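Local coordinates for putative lipoprotein YcdA (Bacillus subtilis subsp. subtilis str. 168, PDB 4R4G) that is of unknown function but is probably a membrane-attached lipoprotein, pairing an Ig-like N-terminal domain with an NTF2-clan C-terminal domain, at residues E167-A172 and D305-L309. Residues are numbered along the deposited sequence; the frame is centred on the assembly and turned at random.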
ATOM      1  N   GLU A 167     -10.596   6.824 -11.996  1.00 86.31           N
ATOM      2  CA  GLU A 167     -10.541   8.272 -11.842  1.00 88.99           C
ATOM      3  C   GLU A 167     -10.876   8.668 -10.393  1.00 97.14           C
ATOM      4  O   GLU A 167     -10.086   9.381  -9.774  1.00 97.47           O
ATOM      5  CB  GLU A 167     -11.473   8.957 -12.843  1.00 93.52           C
ATOM      6  CG  GLU A 167     -11.286   8.452 -14.271  1.00102.24           C
ATOM      7  CD  GLU A 167     -10.900   9.476 -15.322  1.00122.77           C
ATOM      8  OE1 GLU A 167     -11.012  10.697 -15.058  1.00143.09           O
ATOM      9  OE2 GLU A 167     -10.506   9.050 -16.432  1.00100.32           O
ATOM     10  N   LYS A 168     -11.981   8.122  -9.828  1.00 95.56           N
ATOM     11  CA  LYS A 168     -12.445   8.400  -8.457  1.00 96.64           C
ATOM     12  C   LYS A 168     -11.378   8.093  -7.409  1.00 96.65           C
ATOM     13  O   LYS A 168     -11.126   8.906  -6.519  1.00 96.87           O
ATOM     14  CB  LYS A 168     -13.727   7.592  -8.110  1.00101.72           C
ATOM     15  CG  LYS A 168     -14.908   7.747  -9.083  1.00133.13           C
ATOM     16  CD  LYS A 168     -15.874   6.540  -9.032  1.00144.84           C
ATOM     17  CE  LYS A 168     -16.891   6.541 -10.156  1.00149.74           C
ATOM     18  NZ  LYS A 168     -17.592   5.234 -10.269  1.00149.54           N
ATOM     19  N   ILE A 169     -10.761   6.917  -7.524  1.00 89.24           N
ATOM     20  CA  ILE A 169      -9.778   6.375  -6.597  1.00 85.34           C
ATOM     21  C   ILE A 169      -8.399   7.064  -6.720  1.00 84.77           C
ATOM     22  O   ILE A 169      -7.793   7.336  -5.693  1.00 83.66           O
ATOM     23  CB  ILE A 169      -9.718   4.830  -6.851  1.00 86.52           C
ATOM     24  CG1 ILE A 169     -10.816   4.109  -6.045  1.00 88.80           C
ATOM     25  CG2 ILE A 169      -8.351   4.191  -6.626  1.00 82.41           C
ATOM     26  CD1 ILE A 169     -10.914   2.541  -6.312  1.00102.33           C
ATOM     27  N   THR A 170      -7.907   7.327  -7.939  1.00 79.42           N
ATOM     28  CA  THR A 170      -6.549   7.852  -8.159  1.00 77.95           C
ATOM     29  C   THR A 170      -6.426   9.367  -8.405  1.00 84.76           C
ATOM     30  O   THR A 170      -5.397   9.944  -8.062  1.00 84.83           O
ATOM     31  CB  THR A 170      -5.913   7.160  -9.373  1.00 77.41           C
ATOM     32  OG1 THR A 170      -6.674   7.524 -10.513  1.00 76.44           O
ATOM     33  CG2 THR A 170      -5.895   5.650  -9.257  1.00 71.94           C
ATOM     34  N   GLY A 171      -7.399   9.965  -9.076  1.00 83.49           N
ATOM     35  CA  GLY A 171      -7.337  11.375  -9.441  1.00 86.64           C
ATOM     36  C   GLY A 171      -6.737  11.628 -10.816  1.00 92.80           C
ATOM     37  O   GLY A 171      -6.875  12.728 -11.345  1.00 96.14           O
ATOM     38  N   ALA A 172      -6.061  10.614 -11.408  1.00 86.89           N
ATOM     39  CA  ALA A 172      -5.442  10.658 -12.743  1.00 86.15           C
ATOM     40  C   ALA A 172      -6.487  10.345 -13.793  1.00 92.78           C
ATOM     41  O   ALA A 172      -7.516   9.780 -13.436  1.00 93.59           O
ATOM     42  CB  ALA A 172      -4.302   9.642 -12.819  1.00 83.28           C
ATOM     43  N   ASP A 305      -8.050  12.627  -0.788  1.00100.09           N
ATOM     44  CA  ASP A 305      -7.649  11.257  -0.427  1.00 96.25           C
ATOM     45  C   ASP A 305      -7.743  10.295  -1.631  1.00 97.43           C
ATOM     46  O   ASP A 305      -8.597   9.400  -1.713  1.00 96.58           O
ATOM     47  CB  ASP A 305      -8.410  10.732   0.805  1.00 97.91           C
ATOM     48  CG  ASP A 305      -7.811  11.187   2.132  1.00113.41           C
ATOM     49  OD1 ASP A 305      -7.399  12.376   2.233  1.00116.53           O
ATOM     50  OD2 ASP A 305      -7.759  10.366   3.072  1.00121.15           O
ATOM     51  N   GLN A 306      -6.849  10.549  -2.585  1.00 91.61           N
ATOM     52  CA  GLN A 306      -6.669   9.803  -3.813  1.00 88.74           C
ATOM     53  C   GLN A 306      -5.221   9.414  -3.892  1.00 92.50           C
ATOM     54  O   GLN A 306      -4.351  10.252  -3.660  1.00 93.40           O
ATOM     55  CB  GLN A 306      -7.079  10.639  -5.016  1.00 91.25           C
ATOM     56  CG  GLN A 306      -8.563  10.891  -5.110  1.00 79.57           C
ATOM     57  CD  GLN A 306      -8.861  11.803  -6.259  1.00 96.89           C
ATOM     58  OE1 GLN A 306      -8.171  12.796  -6.496  1.00 92.73           O
ATOM     59  NE2 GLN A 306      -9.889  11.483  -7.021  1.00 97.89           N
ATOM     60  N   TRP A 307      -4.945   8.151  -4.175  1.00 87.51           N
ATOM     61  CA  TRP A 307      -3.571   7.692  -4.227  1.00 86.22           C
ATOM     62  C   TRP A 307      -3.072   7.578  -5.663  1.00 88.51           C
ATOM     63  O   TRP A 307      -3.801   7.142  -6.554  1.00 87.86           O
ATOM     64  CB  TRP A 307      -3.432   6.379  -3.477  1.00 83.43           C
ATOM     65  CG  TRP A 307      -3.676   6.529  -2.009  1.00 84.88           C
ATOM     66  CD1 TRP A 307      -4.874   6.436  -1.362  1.00 88.44           C
ATOM     67  CD2 TRP A 307      -2.705   6.854  -1.014  1.00 84.54           C
ATOM     68  NE1 TRP A 307      -4.701   6.647  -0.013  1.00 88.05           N
ATOM     69  CE2 TRP A 307      -3.376   6.908   0.230  1.00 88.77           C
ATOM     70  CE3 TRP A 307      -1.321   7.103  -1.046  1.00 85.83           C
ATOM     71  CZ2 TRP A 307      -2.705   7.150   1.431  1.00 87.39           C
ATOM     72  CZ3 TRP A 307      -0.659   7.369   0.143  1.00 87.37           C
ATOM     73  CH2 TRP A 307      -1.344   7.374   1.365  1.00 87.64           C
ATOM     74  N   GLN A 308      -1.825   8.017  -5.877  1.00 83.82           N
ATOM     75  CA  GLN A 308      -1.188   8.067  -7.181  1.00 82.98           C
ATOM     76  C   GLN A 308       0.165   7.368  -7.219  1.00 84.07           C
ATOM     77  O   GLN A 308       0.908   7.357  -6.235  1.00 82.18           O
ATOM     78  CB  GLN A 308      -0.998   9.528  -7.606  1.00 86.82           C
ATOM     79  CG  GLN A 308      -2.145  10.098  -8.421  1.00 98.19           C
ATOM     80  CD  GLN A 308      -1.868  11.513  -8.859  1.00119.63           C
ATOM     81  OE1 GLN A 308      -1.759  12.439  -8.036  1.00123.30           O
ATOM     82  NE2 GLN A 308      -1.767  11.713 -10.165  1.00106.16           N
ATOM     83  N   LEU A 309       0.476   6.801  -8.396  1.00 80.62           N
ATOM     84  CA  LEU A 309       1.743   6.149  -8.731  1.00 78.95           C
ATOM     85  C   LEU A 309       2.497   7.038  -9.734  1.00 86.28           C
ATOM     86  O   LEU A 309       1.932   7.387 -10.775  1.00 85.66           O
ATOM     87  CB  LEU A 309       1.511   4.735  -9.313  1.00 75.92           C
ATOM     88  CG  LEU A 309       2.752   3.974  -9.743  1.00 78.54           C
ATOM     89  CD1 LEU A 309       3.710   3.789  -8.601  1.00 78.39           C
ATOM     90  CD2 LEU A 309       2.406   2.648 -10.348  1.00 77.91           C
TER
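The last carbonyls of a short helix, which have no further helical turn to bond to, are met here by an edge strand and one glutamine. Q306 points its side chain at the C-terminal end of helix 165-170, and its NE2 gives a nearly straight hydrogen bond to K168 O at 2.9 Å; its OE1 is held by N302. One residue on, W307 N makes a weak hydrogen bond of 3.3 Å to I169 O, and T170 CA sits 3.3 Å from W307 O in a CA-H...O contact. Strand 307-308 lies at an edge of the mixed sheet in the C-terminal, DUF5105 domain, pairing antiparallel with 293-301, so the contact ties a helix end to that strand. The helix ends at T170, and G171, the first residue beyond it, has a positive phi that suits glycine; a CB there would also clash with Q306 OE1. T170 OG1 then accepts from A172 N at 3.3 Å, an ST turn, besides bonding F166 O. Behind, helix 145-157 packs against both segments, A149 touching I169 and W307, Y153 touching T170 and Q308.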